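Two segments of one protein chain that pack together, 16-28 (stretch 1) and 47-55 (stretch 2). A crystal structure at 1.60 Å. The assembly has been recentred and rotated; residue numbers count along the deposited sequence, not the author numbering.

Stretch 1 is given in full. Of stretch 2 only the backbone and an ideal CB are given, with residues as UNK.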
# COMPACT_ATOMS: atom_id res chain seq x y z
N ASP A 16 2.03 -13.77 -3.97
CA ASP A 16 2.72 -13.05 -5.02
C ASP A 16 1.83 -11.93 -5.55
O ASP A 16 0.63 -12.13 -5.77
CB ASP A 16 3.15 -14.01 -6.12
CG ASP A 16 4.09 -15.11 -5.60
OD1 ASP A 16 4.97 -14.82 -4.75
OD2 ASP A 16 3.97 -16.28 -6.04
N GLY A 17 2.43 -10.74 -5.69
CA GLY A 17 1.71 -9.55 -6.15
C GLY A 17 1.23 -8.64 -5.02
O GLY A 17 0.76 -7.53 -5.27
N ASP A 18 1.35 -9.10 -3.78
CA ASP A 18 1.05 -8.28 -2.61
C ASP A 18 2.23 -7.35 -2.36
O ASP A 18 3.39 -7.80 -2.43
CB ASP A 18 0.95 -9.13 -1.33
CG ASP A 18 -0.31 -9.97 -1.23
OD1 ASP A 18 -1.20 -9.86 -2.09
OD2 ASP A 18 -0.38 -10.77 -0.25
N LEU A 19 1.95 -6.13 -1.95
CA LEU A 19 2.95 -5.15 -1.54
C LEU A 19 2.97 -5.08 -0.01
O LEU A 19 2.08 -4.49 0.63
CB LEU A 19 2.60 -3.77 -2.12
CG LEU A 19 3.52 -2.58 -1.75
CD1 LEU A 19 4.91 -2.79 -2.31
CD2 LEU A 19 2.93 -1.24 -2.22
N GLY A 20 3.99 -5.68 0.58
CA GLY A 20 4.17 -5.62 2.02
C GLY A 20 4.38 -4.19 2.47
O GLY A 20 4.92 -3.36 1.72
N LEU A 21 3.93 -3.90 3.70
CA LEU A 21 3.97 -2.55 4.25
C LEU A 21 4.46 -2.57 5.71
O LEU A 21 4.08 -3.45 6.48
CB LEU A 21 2.58 -1.89 4.20
CG LEU A 21 1.80 -1.73 2.90
CD1 LEU A 21 0.39 -1.22 3.21
CD2 LEU A 21 2.52 -0.80 1.93
N LYS A 22 5.28 -1.61 6.09
CA LYS A 22 5.65 -1.45 7.51
C LYS A 22 5.13 -0.07 7.89
O LYS A 22 5.11 0.82 7.07
CB LYS A 22 7.15 -1.58 7.74
CG LYS A 22 7.69 -2.99 7.43
CD LYS A 22 8.88 -3.40 8.27
CE LYS A 22 8.47 -3.92 9.64
NZ LYS A 22 9.63 -4.54 10.37
N PRO A 23 4.73 0.12 9.14
CA PRO A 23 4.25 1.46 9.49
C PRO A 23 5.27 2.56 9.21
O PRO A 23 6.46 2.39 9.54
CB PRO A 23 4.00 1.34 11.00
CG PRO A 23 3.79 -0.12 11.24
CD PRO A 23 4.71 -0.80 10.28
N GLY A 24 4.82 3.64 8.59
CA GLY A 24 5.66 4.76 8.22
C GLY A 24 6.01 4.77 6.74
O GLY A 24 6.46 5.79 6.24
N ASP A 25 5.85 3.62 6.07
CA ASP A 25 6.20 3.50 4.64
C ASP A 25 5.27 4.42 3.85
O ASP A 25 4.06 4.34 4.02
CB ASP A 25 5.94 2.08 4.10
CG ASP A 25 7.03 1.08 4.45
OD1 ASP A 25 8.11 1.49 4.93
OD2 ASP A 25 6.79 -0.14 4.20
N LYS A 26 5.84 5.26 2.97
CA LYS A 26 5.06 6.09 2.04
C LYS A 26 5.03 5.42 0.67
O LYS A 26 6.05 5.01 0.14
CB LYS A 26 5.64 7.51 1.99
CG LYS A 26 5.53 8.23 3.36
CD LYS A 26 6.25 9.56 3.46
CE LYS A 26 7.74 9.42 3.41
NZ LYS A 26 8.33 8.57 4.50
N VAL A 27 3.82 5.32 0.12
CA VAL A 27 3.51 4.48 -1.01
C VAL A 27 2.93 5.38 -2.09
O VAL A 27 2.04 6.19 -1.82
CB VAL A 27 2.48 3.44 -0.63
CG1 VAL A 27 2.17 2.49 -1.76
CG2 VAL A 27 2.95 2.67 0.60
N GLN A 28 3.44 5.24 -3.31
CA GLN A 28 2.86 5.94 -4.44
C GLN A 28 1.58 5.21 -4.81
O GLN A 28 1.62 4.04 -5.13
CB GLN A 28 3.82 5.95 -5.63
CG GLN A 28 3.28 6.70 -6.81
CD GLN A 28 4.27 6.84 -7.97
OE1 GLN A 28 5.33 6.21 -7.99
NE2 GLN A 28 3.94 7.71 -8.91
N UNK A 47 2.80 -3.59 -5.98
CA UNK A 47 1.80 -4.62 -5.73
C UNK A 47 0.55 -4.05 -5.11
O UNK A 47 0.35 -2.82 -5.09
CB UNK A 47 2.37 -5.71 -4.82
N UNK A 48 -0.26 -4.94 -4.55
CA UNK A 48 -1.53 -4.57 -3.98
C UNK A 48 -1.54 -4.78 -2.48
O UNK A 48 -0.83 -5.64 -1.94
CB UNK A 48 -2.66 -5.37 -4.64
N UNK A 49 -2.39 -4.00 -1.82
CA UNK A 49 -2.45 -3.99 -0.38
C UNK A 49 -3.83 -3.51 0.04
O UNK A 49 -4.46 -2.78 -0.72
CB UNK A 49 -1.35 -3.11 0.21
N UNK A 50 -4.33 -3.92 1.22
CA UNK A 50 -5.65 -3.40 1.63
C UNK A 50 -5.64 -1.91 1.99
O UNK A 50 -4.76 -1.42 2.66
CB UNK A 50 -6.16 -4.20 2.83
N UNK A 51 -6.68 -1.18 1.56
CA UNK A 51 -6.77 0.24 1.72
C UNK A 51 -6.80 0.71 3.16
O UNK A 51 -6.29 1.79 3.45
CB UNK A 51 -8.02 0.75 0.99
N UNK A 52 -7.30 -0.12 4.09
CA UNK A 52 -7.40 0.31 5.48
C UNK A 52 -6.07 0.23 6.28
O UNK A 52 -6.05 0.59 7.46
CB UNK A 52 -8.46 -0.54 6.18
N UNK A 53 -4.98 -0.19 5.63
CA UNK A 53 -3.63 -0.12 6.22
C UNK A 53 -2.98 1.28 6.14
O UNK A 53 -1.94 1.52 6.75
CB UNK A 53 -2.72 -1.13 5.52
N UNK A 54 -3.57 2.19 5.35
CA UNK A 54 -2.93 3.48 5.06
C UNK A 54 -3.81 4.71 5.31
O UNK A 54 -5.03 4.59 5.39
CB UNK A 54 -2.47 3.49 3.60
N UNK A 55 -3.16 5.88 5.40
CA UNK A 55 -3.81 7.19 5.48
C UNK A 55 -3.21 8.12 4.41
O UNK A 55 -2.14 7.81 3.84
CB UNK A 55 -3.65 7.79 6.88

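At position 47 the backbone is almost fully extended (phi/psi -178/-164), and the CA-to-CB direction runs straight into stretch 1. The ideal CB would lie 2.5 Å from Gly 17 O and 2.9 Å from Leu 19 N, both clashes. No side chain fits on this backbone, so glycine is the expected choice, and Gly 47 is the deposited residue. Without a CB the two backbones come close: Gly 47 CA is 3.1 Å from Gly 17 O, and Gly 47 C is 3.6 Å from Leu 19 CB.

Position 48 is fixed by its backbone. Its N donates to Gly 17 O (2.9 Å, 154° at the hydrogen), and its O accepts from Leu 19 N (2.8 Å, 171°), making a single beta bridge with Asp 18. The same O lies 3.3 Å from Asp 18 CA in a CA-H...O contact. CA-to-CB points sideways, with the ideal CB 4.1 Å from Gly 17 O, so the geometry is permissive: a beta-branched, longer aliphatic or polar side chain would suit. The residue is Ile 48, with chi1 p and chi2 t; its CG1 passes 4.2 Å from Asp 18 OD1.

At position 49 CA-to-CB points toward stretch 1, and the ideal CB is 3.7 Å from Leu 19 O and 3.9 Å from Leu 21 CD1. Leu 19, Leu 21 and Val 27 all direct their CB atoms toward stretch 2, offering an apolar surface with no charge to satisfy. Leucine, methionine or an aromatic would answer it; a ring can reach all three. Phe 49, with chi1 at 60° and chi2 at 91°, does so: CD2 meets Leu 19 CD2 at 3.9 Å, CD1 meets Leu 21 CD1 at 3.7 Å, and CE2 meets Val 27 CG1 at 3.9 Å.

Positions 50, 51, 52 and 55 have nothing of stretch 1 within 5.5 Å of their ideal CB atoms, so this contact selects little there. Phi of -70° at 50 admits proline, and Pro 50 is found; Ala 51, Asn 52 and Lys 55 occupy the others.

Position 53 closes a 3-10 segment, its N bonded to the O of 50 (3.2 Å). Its CB points toward stretch 1, 3.9 Å from Leu 21 CD1 in ideal form, favouring an aliphatic or aromatic residue. Tyr 53 places CB 3.9 Å from Leu 21 CD1.

Position 54 also points toward stretch 1, but its ideal CB finds nothing within 5.5 Å, so a branched or longer apolar chain is needed to make contact. Extended angles (-128/163) suit beta-branching. Val 54 reaches Leu 21 CD1 with CG1, at 4.1 Å.

Stretch 2 (47-55) GIFPANYVK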
# COMPACT_ATOMS: atom_id res chain seq x y z
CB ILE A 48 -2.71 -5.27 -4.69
CG1 ILE A 48 -2.72 -6.78 -4.46
CG2 ILE A 48 -2.69 -4.96 -6.20
CD1 ILE A 48 -4.01 -7.44 -4.96
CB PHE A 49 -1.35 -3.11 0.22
CG PHE A 49 -1.42 -1.68 -0.20
CD1 PHE A 49 -2.15 -0.75 0.54
CD2 PHE A 49 -0.83 -1.28 -1.37
CE1 PHE A 49 -2.27 0.58 0.14
CE2 PHE A 49 -0.91 0.03 -1.78
CZ PHE A 49 -1.64 0.97 -1.03
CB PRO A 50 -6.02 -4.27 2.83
CG PRO A 50 -4.91 -5.40 2.85
CD PRO A 50 -3.75 -4.78 2.28
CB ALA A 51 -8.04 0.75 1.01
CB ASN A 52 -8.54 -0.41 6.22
CG ASN A 52 -8.28 -1.91 6.43
OD1 ASN A 52 -7.40 -2.49 5.81
ND2 ASN A 52 -9.06 -2.53 7.35
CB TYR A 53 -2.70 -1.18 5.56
CG TYR A 53 -2.92 -2.56 6.10
CD1 TYR A 53 -2.11 -3.06 7.14
CD2 TYR A 53 -3.96 -3.36 5.65
CE1 TYR A 53 -2.34 -4.28 7.66
CE2 TYR A 53 -4.20 -4.61 6.20
CZ TYR A 53 -3.36 -5.07 7.19
OH TYR A 53 -3.58 -6.29 7.77
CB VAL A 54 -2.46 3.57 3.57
CG1 VAL A 54 -1.48 2.45 3.25
CG2 VAL A 54 -3.62 3.54 2.61
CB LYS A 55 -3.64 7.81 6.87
CG LYS A 55 -2.19 8.00 7.33
CD LYS A 55 -2.07 8.91 8.54
CE LYS A 55 -0.61 9.22 8.88
NZ LYS A 55 -0.51 10.18 10.02
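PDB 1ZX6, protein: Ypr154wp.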